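Local coordinates for protein putative phosphomethylpyrimidine kinase (Bacteroides thetaiotaomicron, PDB 3MBH) that binds pyridoxal and probably phosphorylates it with ATP, as a pyridoxal kinase of the ribokinase clan, at residues A[29-34]-A[276-280]; A[171-175]-A[199-203]; A[7-13]-A[35-41]; A[193-198]-A[210-216]. The contacts are given in a common frame with arbitrary orientation. Where two conformers were deposited one is given. Residues are numbered along the deposited sequence.

Contact 1 of 4, residues A[29-34]-A[276-280]; sequences PILSSM and LHNLD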
loop_
_atom_site.group_PDB
_atom_site.type_symbol
_atom_site.label_atom_id
_atom_site.label_comp_id
_atom_site.label_asym_id
_atom_site.label_seq_id
_atom_site.Cartn_x
_atom_site.Cartn_y
_atom_site.Cartn_z
ATOM N N PRO A 29 19.355 6.529 -0.381
ATOM C CA PRO A 29 18.015 6.037 0.021
ATOM C C PRO A 29 16.853 6.550 -0.831
ATOM O O PRO A 29 15.916 5.788 -1.149
ATOM C CB PRO A 29 17.859 6.526 1.472
ATOM C CG PRO A 29 19.014 7.294 1.791
ATOM C CD PRO A 29 20.021 7.263 0.700
ATOM N N ILE A 30 16.892 7.828 -1.204
ATOM C CA ILE A 30 15.793 8.399 -1.991
ATOM C C ILE A 30 15.739 7.749 -3.392
ATOM O O ILE A 30 14.712 7.199 -3.793
ATOM C CB ILE A 30 15.927 9.888 -2.114
ATOM C CG1 ILE A 30 15.668 10.517 -0.727
ATOM C CG2 ILE A 30 14.949 10.425 -3.257
ATOM C CD1 ILE A 30 15.791 12.083 -0.690
ATOM N N LEU A 31 16.842 7.784 -4.121
ATOM C CA LEU A 31 16.828 7.283 -5.483
ATOM C C LEU A 31 16.628 5.755 -5.494
ATOM O O LEU A 31 15.931 5.278 -6.350
ATOM C CB LEU A 31 18.065 7.728 -6.300
ATOM C CG LEU A 31 18.110 9.237 -6.645
ATOM C CD1 LEU A 31 19.469 9.675 -7.142
ATOM C CD2 LEU A 31 17.010 9.607 -7.679
ATOM N N SER A 32 17.224 4.994 -4.555
ATOM C CA SER A 32 16.957 3.559 -4.486
ATOM C C SER A 32 15.451 3.308 -4.282
ATOM O O SER A 32 14.877 2.442 -4.931
ATOM C CB SER A 32 17.649 2.881 -3.311
ATOM O OG SER A 32 19.027 3.153 -3.288
ATOM N N SER A 33 14.839 4.048 -3.359
ATOM C CA SER A 33 13.398 3.938 -3.093
ATOM C C SER A 33 12.609 4.224 -4.363
ATOM O O SER A 33 11.622 3.555 -4.650
ATOM C CB SER A 33 12.979 4.886 -1.962
ATOM O OG SER A 33 13.647 4.529 -0.756
HETATM N N MSE A 34 13.103 5.152 -5.170
HETATM C CA MSE A 34 12.418 5.530 -6.382
HETATM C C MSE A 34 12.715 4.562 -7.522
HETATM O O MSE A 34 12.177 4.737 -8.611
HETATM C CB MSE A 34 12.750 6.945 -6.777
HETATM C CG MSE A 34 12.209 7.969 -5.714
HETATM SE SE MSE A 34 12.566 9.807 -6.177
HETATM C CE MSE A 34 11.054 10.045 -7.348
ATOM N N LEU A 276 9.982 8.336 4.028
ATOM C CA LEU A 276 10.465 7.780 2.785
ATOM C C LEU A 276 9.389 6.982 2.009
ATOM O O LEU A 276 9.301 7.069 0.785
ATOM C CB LEU A 276 11.679 6.894 3.103
ATOM C CG LEU A 276 12.647 6.430 2.027
ATOM C CD1 LEU A 276 13.264 7.606 1.263
ATOM C CD2 LEU A 276 13.731 5.548 2.709
ATOM N N HIS A 277 8.537 6.245 2.702
ATOM C CA HIS A 277 7.520 5.510 1.999
ATOM C C HIS A 277 6.424 6.365 1.421
ATOM O O HIS A 277 5.553 5.836 0.761
ATOM C CB HIS A 277 7.006 4.338 2.861
ATOM C CG HIS A 277 8.108 3.377 3.204
ATOM N ND1 HIS A 277 8.336 2.216 2.494
ATOM C CD2 HIS A 277 9.112 3.458 4.123
ATOM C CE1 HIS A 277 9.394 1.597 2.999
ATOM N NE2 HIS A 277 9.895 2.342 3.974
ATOM N N ASN A 278 6.458 7.685 1.606
ATOM C CA ASN A 278 5.475 8.539 0.965
ATOM C C ASN A 278 5.875 9.047 -0.392
ATOM O O ASN A 278 5.059 9.656 -1.071
ATOM C CB ASN A 278 5.084 9.692 1.875
ATOM C CG ASN A 278 4.528 9.200 3.173
ATOM O OD1 ASN A 278 3.670 8.310 3.204
ATOM N ND2 ASN A 278 5.033 9.725 4.251
ATOM N N LEU A 279 7.078 8.727 -0.839
ATOM C CA LEU A 279 7.521 9.142 -2.191
ATOM C C LEU A 279 6.635 8.648 -3.297
ATOM O O LEU A 279 6.574 9.222 -4.372
ATOM C CB LEU A 279 8.936 8.642 -2.501
ATOM C CG LEU A 279 10.099 9.461 -2.036
ATOM C CD1 LEU A 279 11.400 8.673 -2.204
ATOM C CD2 LEU A 279 10.085 10.765 -2.809
ATOM N N ASP A 280 5.945 7.567 -3.029
ATOM C CA ASP A 280 5.158 6.868 -4.009
ATOM C C ASP A 280 3.788 7.409 -4.330
ATOM O O ASP A 280 3.150 6.965 -5.298
ATOM C CB ASP A 280 4.889 5.449 -3.469
ATOM C CG ASP A 280 5.729 4.442 -4.152
ATOM O OD1 ASP A 280 6.138 4.804 -5.279
ATOM O OD2 ASP A 280 5.970 3.332 -3.592
#

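Contact 2 of 4, residues A[171-175]-A[199-203]; sequences LRLLS and YAYNR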
loop_
_atom_site.group_PDB
_atom_site.type_symbol
_atom_site.label_atom_id
_atom_site.label_comp_id
_atom_site.label_asym_id
_atom_site.label_seq_id
_atom_site.Cartn_x
_atom_site.Cartn_y
_atom_site.Cartn_z
ATOM N N LEU A 171 16.643 33.022 -14.284
ATOM C CA LEU A 171 16.428 31.642 -14.802
ATOM C C LEU A 171 16.925 31.550 -16.257
ATOM O O LEU A 171 17.655 30.653 -16.629
ATOM C CB LEU A 171 14.953 31.252 -14.686
ATOM C CG LEU A 171 14.454 30.900 -13.274
ATOM C CD1 LEU A 171 12.977 30.964 -13.303
ATOM C CD2 LEU A 171 14.913 29.482 -12.783
ATOM N N ARG A 172 16.513 32.517 -17.051
ATOM C CA ARG A 172 16.900 32.563 -18.438
ATOM C C ARG A 172 18.425 32.754 -18.618
ATOM O O ARG A 172 19.012 32.124 -19.499
ATOM C CB ARG A 172 16.074 33.655 -19.126
ATOM C CG ARG A 172 16.405 33.909 -20.555
ATOM C CD ARG A 172 16.277 32.656 -21.367
ATOM N NE ARG A 172 16.308 32.961 -22.786
ATOM C CZ ARG A 172 16.040 32.073 -23.731
ATOM N NH1 ARG A 172 15.776 30.807 -23.400
ATOM N NH2 ARG A 172 16.076 32.441 -25.005
ATOM N N LEU A 173 19.059 33.600 -17.792
ATOM C CA LEU A 173 20.511 33.861 -17.901
ATOM C C LEU A 173 21.285 32.590 -17.608
ATOM O O LEU A 173 22.243 32.270 -18.295
ATOM C CB LEU A 173 21.000 34.911 -16.904
ATOM C CG LEU A 173 20.740 36.384 -17.127
ATOM C CD1 LEU A 173 21.360 37.151 -15.948
ATOM C CD2 LEU A 173 21.308 36.914 -18.474
ATOM N N LEU A 174 20.861 31.867 -16.573
ATOM C CA LEU A 174 21.448 30.597 -16.268
ATOM C C LEU A 174 21.188 29.542 -17.360
ATOM O O LEU A 174 22.084 28.767 -17.699
ATOM C CB LEU A 174 21.009 30.114 -14.875
ATOM C CG LEU A 174 21.620 30.809 -13.637
ATOM C CD1 LEU A 174 21.032 30.117 -12.391
ATOM C CD2 LEU A 174 23.135 30.788 -13.643
ATOM N N SER A 175 19.989 29.519 -17.946
ATOM C CA SER A 175 19.716 28.541 -19.018
ATOM C C SER A 175 20.553 28.837 -20.268
ATOM O O SER A 175 21.000 27.937 -20.955
ATOM C CB SER A 175 18.267 28.543 -19.413
ATOM O OG SER A 175 18.069 27.617 -20.456
ATOM N N TYR A 199 11.367 28.502 -8.000
ATOM C CA TYR A 199 11.105 29.001 -9.342
ATOM C C TYR A 199 11.836 28.064 -10.305
ATOM O O TYR A 199 12.852 27.463 -9.924
ATOM C CB TYR A 199 11.620 30.409 -9.492
ATOM C CG TYR A 199 10.845 31.461 -8.755
ATOM C CD1 TYR A 199 10.987 31.644 -7.370
ATOM C CD2 TYR A 199 9.990 32.331 -9.450
ATOM C CE1 TYR A 199 10.257 32.662 -6.714
ATOM C CE2 TYR A 199 9.305 33.340 -8.814
ATOM C CZ TYR A 199 9.415 33.490 -7.452
ATOM O OH TYR A 199 8.718 34.539 -6.871
ATOM N N ALA A 200 11.280 27.860 -11.506
ATOM C CA ALA A 200 11.917 26.974 -12.498
ATOM C C ALA A 200 11.602 27.444 -13.915
ATOM O O ALA A 200 10.576 28.135 -14.194
ATOM C CB ALA A 200 11.459 25.535 -12.325
ATOM N N TYR A 201 12.496 27.061 -14.809
ATOM C CA TYR A 201 12.365 27.362 -16.218
ATOM C C TYR A 201 12.745 26.114 -17.030
ATOM O O TYR A 201 13.665 25.408 -16.702
ATOM C CB TYR A 201 13.209 28.566 -16.566
ATOM C CG TYR A 201 13.289 28.816 -18.026
ATOM C CD1 TYR A 201 12.212 29.313 -18.689
ATOM C CD2 TYR A 201 14.457 28.558 -18.739
ATOM C CE1 TYR A 201 12.237 29.525 -20.046
ATOM C CE2 TYR A 201 14.518 28.765 -20.083
ATOM C CZ TYR A 201 13.406 29.272 -20.733
ATOM O OH TYR A 201 13.408 29.514 -22.059
ATOM N N ASN A 202 11.989 25.843 -18.079
ATOM C CA ASN A 202 12.274 24.746 -19.005
ATOM C C ASN A 202 12.413 25.409 -20.358
ATOM O O ASN A 202 11.443 25.963 -20.907
ATOM C CB ASN A 202 11.131 23.706 -19.012
ATOM C CG ASN A 202 11.514 22.428 -19.691
ATOM O OD1 ASN A 202 12.504 22.369 -20.409
ATOM N ND2 ASN A 202 10.748 21.391 -19.467
ATOM N N ARG A 203 13.605 25.360 -20.903
ATOM C CA ARG A 203 13.848 25.979 -22.210
ATOM C C ARG A 203 13.003 25.239 -23.258
ATOM O O ARG A 203 12.521 25.827 -24.197
ATOM C CB ARG A 203 15.345 25.914 -22.560
ATOM C CG ARG A 203 15.730 26.717 -23.850
ATOM C CD ARG A 203 17.265 26.761 -24.065
ATOM N NE ARG A 203 17.874 25.422 -23.995
ATOM C CZ ARG A 203 18.952 25.069 -23.260
ATOM N NH1 ARG A 203 19.612 25.964 -22.522
ATOM N NH2 ARG A 203 19.392 23.795 -23.274
#

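Contact 3 of 4, residues A[7-13]-A[35-41]; sequences VKKIAAV and GFQVCPL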
loop_
_atom_site.group_PDB
_atom_site.type_symbol
_atom_site.label_atom_id
_atom_site.label_comp_id
_atom_site.label_asym_id
_atom_site.label_seq_id
_atom_site.Cartn_x
_atom_site.Cartn_y
_atom_site.Cartn_z
ATOM N N VAL A 7 16.687 -1.939 -14.404
ATOM C CA VAL A 7 16.897 -0.926 -13.358
ATOM C C VAL A 7 17.941 0.094 -13.831
ATOM O O VAL A 7 19.079 -0.270 -14.050
ATOM C CB VAL A 7 17.445 -1.549 -12.042
ATOM C CG1 VAL A 7 17.828 -0.428 -11.022
ATOM C CG2 VAL A 7 16.419 -2.519 -11.439
ATOM N N LYS A 8 17.559 1.365 -13.945
ATOM C CA LYS A 8 18.488 2.404 -14.421
ATOM C C LYS A 8 19.525 2.757 -13.340
ATOM O O LYS A 8 19.265 2.601 -12.143
ATOM C CB LYS A 8 17.715 3.654 -14.893
ATOM C CG LYS A 8 16.543 3.366 -15.904
ATOM C CD LYS A 8 16.915 2.329 -16.938
ATOM C CE LYS A 8 15.807 2.081 -18.034
ATOM N NZ LYS A 8 14.699 1.119 -17.631
ATOM N N LYS A 9 20.705 3.199 -13.781
ATOM C CA LYS A 9 21.815 3.519 -12.899
ATOM C C LYS A 9 22.143 5.024 -12.925
ATOM O O LYS A 9 22.215 5.671 -13.995
ATOM C CB LYS A 9 23.090 2.748 -13.286
ATOM C CG LYS A 9 22.993 1.236 -13.417
ATOM C CD LYS A 9 24.413 0.646 -13.636
ATOM C CE LYS A 9 24.484 -0.310 -14.763
ATOM N NZ LYS A 9 23.845 -1.654 -14.505
ATOM N N ILE A 10 22.352 5.559 -11.745
ATOM C CA ILE A 10 22.733 6.952 -11.560
ATOM C C ILE A 10 24.096 7.055 -10.927
ATOM O O ILE A 10 24.294 6.542 -9.818
ATOM C CB ILE A 10 21.705 7.660 -10.668
ATOM C CG1 ILE A 10 20.310 7.523 -11.291
ATOM C CG2 ILE A 10 22.099 9.122 -10.476
ATOM C CD1 ILE A 10 19.161 7.999 -10.393
ATOM N N ALA A 11 25.045 7.707 -11.584
ATOM C CA ALA A 11 26.327 7.960 -10.951
ATOM C C ALA A 11 26.124 9.206 -10.037
ATOM O O ALA A 11 25.740 10.270 -10.528
ATOM C CB ALA A 11 27.444 8.198 -12.021
ATOM N N ALA A 12 26.412 9.060 -8.740
ATOM C CA ALA A 12 26.199 10.070 -7.738
ATOM C C ALA A 12 27.534 10.634 -7.262
ATOM O O ALA A 12 28.297 9.960 -6.556
ATOM C CB ALA A 12 25.373 9.509 -6.554
ATOM N N VAL A 13 27.831 11.847 -7.704
ATOM C CA VAL A 13 29.103 12.550 -7.428
ATOM C C VAL A 13 28.875 13.541 -6.243
ATOM O O VAL A 13 28.579 14.706 -6.438
ATOM C CB VAL A 13 29.667 13.258 -8.701
ATOM C CG1 VAL A 13 31.112 13.737 -8.423
ATOM C CG2 VAL A 13 29.556 12.309 -9.959
ATOM N N GLY A 35 13.533 3.544 -7.274
ATOM C CA GLY A 35 13.709 2.482 -8.247
ATOM C C GLY A 35 14.994 2.495 -9.029
ATOM O O GLY A 35 15.127 1.733 -9.972
ATOM N N PHE A 36 15.961 3.317 -8.614
ATOM C CA PHE A 36 17.200 3.505 -9.362
ATOM C C PHE A 36 18.345 2.983 -8.554
ATOM O O PHE A 36 18.308 3.087 -7.331
ATOM C CB PHE A 36 17.405 4.980 -9.687
ATOM C CG PHE A 36 16.267 5.546 -10.457
ATOM C CD1 PHE A 36 16.112 5.218 -11.794
ATOM C CD2 PHE A 36 15.296 6.315 -9.836
ATOM C CE1 PHE A 36 15.018 5.671 -12.503
ATOM C CE2 PHE A 36 14.222 6.760 -10.520
ATOM C CZ PHE A 36 14.075 6.455 -11.860
ATOM N N GLN A 37 19.322 2.362 -9.218
ATOM C CA GLN A 37 20.571 2.015 -8.550
ATOM C C GLN A 37 21.498 3.255 -8.538
ATOM O O GLN A 37 21.694 3.869 -9.575
ATOM C CB GLN A 37 21.287 0.854 -9.260
ATOM C CG GLN A 37 22.608 0.538 -8.580
ATOM C CD GLN A 37 23.346 -0.638 -9.228
ATOM O OE1 GLN A 37 22.981 -1.085 -10.281
ATOM N NE2 GLN A 37 24.356 -1.156 -8.544
ATOM N N VAL A 38 22.017 3.609 -7.368
ATOM C CA VAL A 38 22.900 4.728 -7.188
ATOM C C VAL A 38 24.313 4.168 -7.031
ATOM O O VAL A 38 24.568 3.275 -6.191
ATOM C CB VAL A 38 22.548 5.506 -5.953
ATOM C CG1 VAL A 38 23.561 6.600 -5.689
ATOM C CG2 VAL A 38 21.105 6.029 -6.050
ATOM N N CYS A 39 25.201 4.666 -7.874
ATOM C CA CYS A 39 26.595 4.262 -7.943
ATOM C C CYS A 39 27.431 5.452 -7.515
ATOM O O CYS A 39 27.671 6.389 -8.303
ATOM C CB CYS A 39 26.954 3.839 -9.339
ATOM S SG CYS A 39 26.129 2.383 -9.901
ATOM N N PRO A 40 27.914 5.425 -6.270
ATOM C CA PRO A 40 28.643 6.582 -5.742
ATOM C C PRO A 40 30.055 6.773 -6.325
ATOM O O PRO A 40 30.829 5.787 -6.424
ATOM C CB PRO A 40 28.760 6.294 -4.244
ATOM C CG PRO A 40 28.590 4.789 -4.127
ATOM C CD PRO A 40 27.717 4.364 -5.272
ATOM N N LEU A 41 30.330 8.018 -6.720
ATOM C CA LEU A 41 31.671 8.538 -7.000
ATOM C C LEU A 41 31.935 9.567 -5.902
ATOM O O LEU A 41 31.615 10.722 -6.059
ATOM C CB LEU A 41 31.740 9.220 -8.353
ATOM C CG LEU A 41 33.138 9.677 -8.802
ATOM C CD1 LEU A 41 34.101 8.489 -8.813
ATOM C CD2 LEU A 41 33.040 10.369 -10.176
HETATM O O HOH W 1 21.072 -1.923 -11.723
HETATM O O HOH W 2 15.134 1.966 -12.884
HETATM O O HOH W 3 24.491 -2.886 -11.600
#

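Contact 4 of 4, residues A[193-198]-A[210-216]; sequences PHKTSV and KVTCPYL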
loop_
_atom_site.group_PDB
_atom_site.type_symbol
_atom_site.label_atom_id
_atom_site.label_comp_id
_atom_site.label_asym_id
_atom_site.label_seq_id
_atom_site.Cartn_x
_atom_site.Cartn_y
_atom_site.Cartn_z
ATOM N N PRO A 193 7.235 35.426 5.932
ATOM C CA PRO A 193 8.538 34.957 6.383
ATOM C C PRO A 193 8.575 33.497 6.845
ATOM O O PRO A 193 9.651 32.986 7.113
ATOM C CB PRO A 193 8.860 35.904 7.547
ATOM C CG PRO A 193 7.529 36.311 8.076
ATOM C CD PRO A 193 6.525 36.201 6.975
ATOM N N HIS A 194 7.428 32.840 6.937
ATOM C CA HIS A 194 7.403 31.419 7.263
ATOM C C HIS A 194 7.417 30.573 5.988
ATOM O O HIS A 194 7.308 29.349 6.047
ATOM C CB HIS A 194 6.173 31.073 8.106
ATOM C CG HIS A 194 5.960 31.983 9.285
ATOM N ND1 HIS A 194 6.344 31.647 10.568
ATOM C CD2 HIS A 194 5.383 33.206 9.375
ATOM C CE1 HIS A 194 6.021 32.626 11.393
ATOM N NE2 HIS A 194 5.437 33.584 10.695
ATOM N N LYS A 195 7.565 31.228 4.837
ATOM C CA LYS A 195 7.462 30.549 3.558
ATOM C C LYS A 195 8.671 30.712 2.676
ATOM O O LYS A 195 9.415 31.664 2.772
ATOM C CB LYS A 195 6.207 31.017 2.802
ATOM C CG LYS A 195 4.910 30.683 3.542
ATOM C CD LYS A 195 3.707 30.956 2.675
ATOM C CE LYS A 195 2.426 30.563 3.410
ATOM N NZ LYS A 195 1.232 30.893 2.603
ATOM N N THR A 196 8.772 29.759 1.770
ATOM C CA THR A 196 9.767 29.692 0.767
ATOM C C THR A 196 9.060 29.477 -0.590
ATOM O O THR A 196 7.927 28.937 -0.634
ATOM C CB THR A 196 10.757 28.523 1.097
ATOM O OG1 THR A 196 11.911 28.668 0.323
ATOM C CG2 THR A 196 10.168 27.163 0.786
ATOM N N SER A 197 9.690 29.951 -1.661
ATOM C CA SER A 197 9.275 29.609 -3.030
ATOM C C SER A 197 10.408 28.958 -3.825
ATOM O O SER A 197 11.591 29.081 -3.481
ATOM C CB SER A 197 8.698 30.810 -3.774
ATOM O OG SER A 197 9.491 31.958 -3.546
ATOM N N VAL A 198 10.000 28.205 -4.850
ATOM C CA VAL A 198 10.882 27.596 -5.801
ATOM C C VAL A 198 10.421 28.114 -7.165
ATOM O O VAL A 198 9.210 28.201 -7.440
ATOM C CB VAL A 198 10.805 26.052 -5.765
ATOM C CG1 VAL A 198 11.655 25.425 -6.896
ATOM C CG2 VAL A 198 11.232 25.473 -4.363
ATOM N N LYS A 210 6.368 28.430 -10.648
ATOM C CA LYS A 210 6.611 28.796 -9.277
ATOM C C LYS A 210 5.789 27.923 -8.311
ATOM O O LYS A 210 4.625 27.580 -8.577
ATOM C CB LYS A 210 6.235 30.267 -9.108
ATOM C CG LYS A 210 6.303 30.837 -7.681
ATOM C CD LYS A 210 5.898 32.328 -7.701
ATOM C CE LYS A 210 5.833 32.986 -6.326
ATOM N NZ LYS A 210 5.504 34.478 -6.422
ATOM N N VAL A 211 6.360 27.610 -7.172
ATOM C CA VAL A 211 5.609 26.922 -6.129
ATOM C C VAL A 211 5.999 27.530 -4.794
ATOM O O VAL A 211 7.149 27.849 -4.589
ATOM C CB VAL A 211 5.842 25.402 -6.215
ATOM C CG1 VAL A 211 7.294 25.054 -6.065
ATOM C CG2 VAL A 211 4.980 24.655 -5.236
ATOM N N THR A 212 5.032 27.777 -3.930
ATOM C CA THR A 212 5.278 28.408 -2.642
ATOM C C THR A 212 4.961 27.382 -1.587
ATOM O O THR A 212 3.930 26.746 -1.678
ATOM C CB THR A 212 4.379 29.664 -2.441
ATOM O OG1 THR A 212 4.806 30.666 -3.366
ATOM C CG2 THR A 212 4.513 30.270 -0.988
ATOM N N CYS A 213 5.805 27.273 -0.578
ATOM C CA CYS A 213 5.597 26.274 0.445
ATOM C C CYS A 213 5.821 26.827 1.821
ATOM O O CYS A 213 6.602 27.777 1.997
ATOM C CB CYS A 213 6.541 25.122 0.210
ATOM S SG CYS A 213 6.246 24.372 -1.408
ATOM N N PRO A 214 5.146 26.230 2.811
ATOM C CA PRO A 214 5.292 26.754 4.152
ATOM C C PRO A 214 6.374 25.991 4.894
ATOM O O PRO A 214 6.091 25.189 5.804
ATOM C CB PRO A 214 3.914 26.533 4.760
ATOM C CG PRO A 214 3.461 25.230 4.108
ATOM C CD PRO A 214 4.099 25.191 2.761
ATOM N N TYR A 215 7.598 26.204 4.446
ATOM C CA TYR A 215 8.758 25.695 5.149
ATOM C C TYR A 215 9.959 26.517 4.774
ATOM O O TYR A 215 9.965 27.238 3.764
ATOM C CB TYR A 215 8.981 24.201 4.926
ATOM C CG TYR A 215 9.374 23.780 3.509
ATOM C CD1 TYR A 215 10.681 23.867 3.079
ATOM C CD2 TYR A 215 8.432 23.254 2.627
ATOM C CE1 TYR A 215 11.052 23.450 1.784
ATOM C CE2 TYR A 215 8.795 22.827 1.327
ATOM C CZ TYR A 215 10.113 22.948 0.915
ATOM O OH TYR A 215 10.468 22.583 -0.358
ATOM N N LEU A 216 10.957 26.435 5.640
ATOM C CA LEU A 216 12.187 27.178 5.487
ATOM C C LEU A 216 13.333 26.152 5.370
ATOM O O LEU A 216 13.844 25.674 6.387
ATOM C CB LEU A 216 12.363 28.085 6.706
ATOM C CG LEU A 216 11.271 29.150 6.870
ATOM C CD1 LEU A 216 11.406 29.941 8.232
ATOM C CD2 LEU A 216 11.244 30.138 5.655
#

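Contact 1 of 4, residues A[29-34]-A[276-280]
Two leucines can pack a loop against a helix when their rotamers send the branched tips straight across the gap, and residues 276-280 do this against the last turn of the helix that ends at Ser33. Leu276 (chi1 t, chi2 p) brings CD1 to 4.0 Å from Pro29 O and 4.3 Å from Ile30 CG1. Leu279, with chi1 near -85° and chi2 t, sets its CD1 4.1 Å from Ile30 CG2, 4.1 Å from Ser33 CB and 3.7 Å from CG of selenomethionine Met34. Ser33 adopts the m rotamer, which turns its hydroxyl back along the helix to donate to Pro29 O (Ser33 OG to Pro29 O 2.6 Å); the polar group is thereby satisfied although Ser33 OG lies only 3.5 Å from Leu276 CG. Phe251 of helix 241-257 and Val230 of helix 223-236 extend the apolar cluster. His277 NE2 hydrogen-bonds Ser33 O of a second subunit. His277 and Asp280 also belong to a zinc site seen in a crystal structure of this protein; no zinc is bound to this chain here. The result is loop-on-helix packing on the outer layer of a ribokinase-like alpha/beta fold, at a subunit interface.

Contact 2 of 4, residues A[171-175]-A[199-203]
How a helix settles on a sheet is seen well by following the strand beneath it. At Tyr199 only the root of the side chain meets the helix: Tyr199 CB lies 4.1 Å from Leu171 CD1, while the ring leads away and its hydroxyl bonds Asp164. Ala200 points its CB to the other side of the sheet, toward helix 241-257, yet its carbonyl O still approaches Leu171 CD1 at 3.8 Å. Tyr201 is the main platform. Its CB packs on Leu171 CB at 3.7 Å, and the t rotamer brings the ring up beside the helix, so that Ser175 OG sits at the ring edge, 3.8 Å from Tyr201 CE2. Arg172 NH1 comes within 3.0 Å of Tyr201 OH at an angle too poor for a hydrogen bond; that hydroxyl is bonded to Asn206. Asn202 again faces the far side. Arg203 then leaves the strand and reaches back to the helix: its NH1 is 2.9 Å from Ser175 O, again badly angled, and bonds Gly178 O instead. Ser175 OG in turn bonds Pro179 O. The axes of helix 171-175 and strand 199-202 come within 8.8 Å and cross at -46°, and Leu171 also touches Val182 and Ile184 on the neighbouring strand. Such packing is characteristic of the layered alpha/beta core of the ribokinase-like fold, here joining helix 164-176 to the antiparallel part of the central sheet.

Contact 3 of 4, residues A[7-13]-A[35-41]
In a parallel strand pair the side chains of each sheet face form a relief, and small residues supply its hollows. On the face of Ile10, Ala12, Val38 and Pro40, the little CB of Ala12 makes a dip into which Val38 CG1 fits at 3.5 Å, while Ile10 CD1 pushes against Phe36 CB at 3.6 Å. Leu31 of helix 24-33 settles over Ile10 and Val38. Val13 CG2 and Leu41 CD2 meet at 4.0 Å at the far end. On the face of Lys9, Ala11 and Cys39, the extended Gln37 lies beside Lys9, Gln37 OE1 3.9 Å from Lys9 CG. A water bridges Gln37 OE1 and Lys9 NZ, and another joins Lys8 N to Gly35 O. Gly35, whose positive phi suits glycine, ends the helix in a Schellman motif and turns the chain into its strand. Five backbone hydrogen bonds, such as Cys39 N to Ile10 O (2.8 Å), fix the register of this beta-alpha-beta unit. The chemistry implies unlike faces: that of Ile10, Ala12 and Val38 is apolar under helix 24-33; the other is mixed, with Ala11 and Cys39 buried, Lys9 and Gln37 hydrated, and Gln37 packing on Arg21 of a second subunit.

Contact 4 of 4, residues A[193-198]-A[210-216]
An inverse gamma turn centred on Pro214 follows the end of one strand of this hairpin, and the chain beyond it turns sideways across the other strand's end, so that Tyr215 offers a ring face to that strand. Thr196 CG2 stands 4.1 Å from the centroid of the Tyr215 ring, only 16° off its normal, a CH-pi contact; the same methyl is 3.0 Å from Tyr215 O. Tyr215 packs in turn on Thr249, Ile252 and Ile256 of helix 241-257. Leu216 comes next, its CD2 approaching Pro193 O at 3.6 Å and Lys195 O at 3.7 Å where the other arm turns a corner. Between these irregular ends the pairing is regular. Thr196 and Cys213 form a hydrogen-bonded pair (Thr196 N to Cys213 O 2.9 Å, Cys213 N to Thr196 O 2.7 Å), as do Val198 and Val211 (N to O 2.9 Å each way), with the non-hydrogen-bonded pair Ser197 and Thr212 between them. Val198 CB meets Val211 CG1 at 3.7 Å on the face that also carries Thr196 and Cys213. Lys195 CD touches Thr212 CG2 at 3.8 Å, and Lys195 NZ forms a salt bridge with Glu192; Ser197 OG bonds Val187 O on the neighbouring strand. This is a two-stranded antiparallel beta hairpin, which here extends the otherwise largely parallel central sheet of a ribokinase-like kinase.

All four contacts belong to one alpha/beta body. Contacts 1 and 3 are neighbours, centres 14 Å apart: contact 1 uses helix 24-33, which connects the two strands of contact 3. Leu31 O lies 3.0 Å from Phe36 N, a probable hydrogen bond, and both contacts touch the second subunit. Contacts 2 and 4 share strand 195-202, with centres 19 Å apart; Tyr199 OH and Lys210 NZ approach to 3.2 Å. Contacts 3 and 4, centres 30 Å apart on opposite sides of the chain's centre, reach the same sheet without touching. None of the four forms the pyridoxal pocket: the side chains of Ile30 and Val13 are each about 12 Å from pyridoxal. Contact 1 carries zinc-site residues His277 and Asp280.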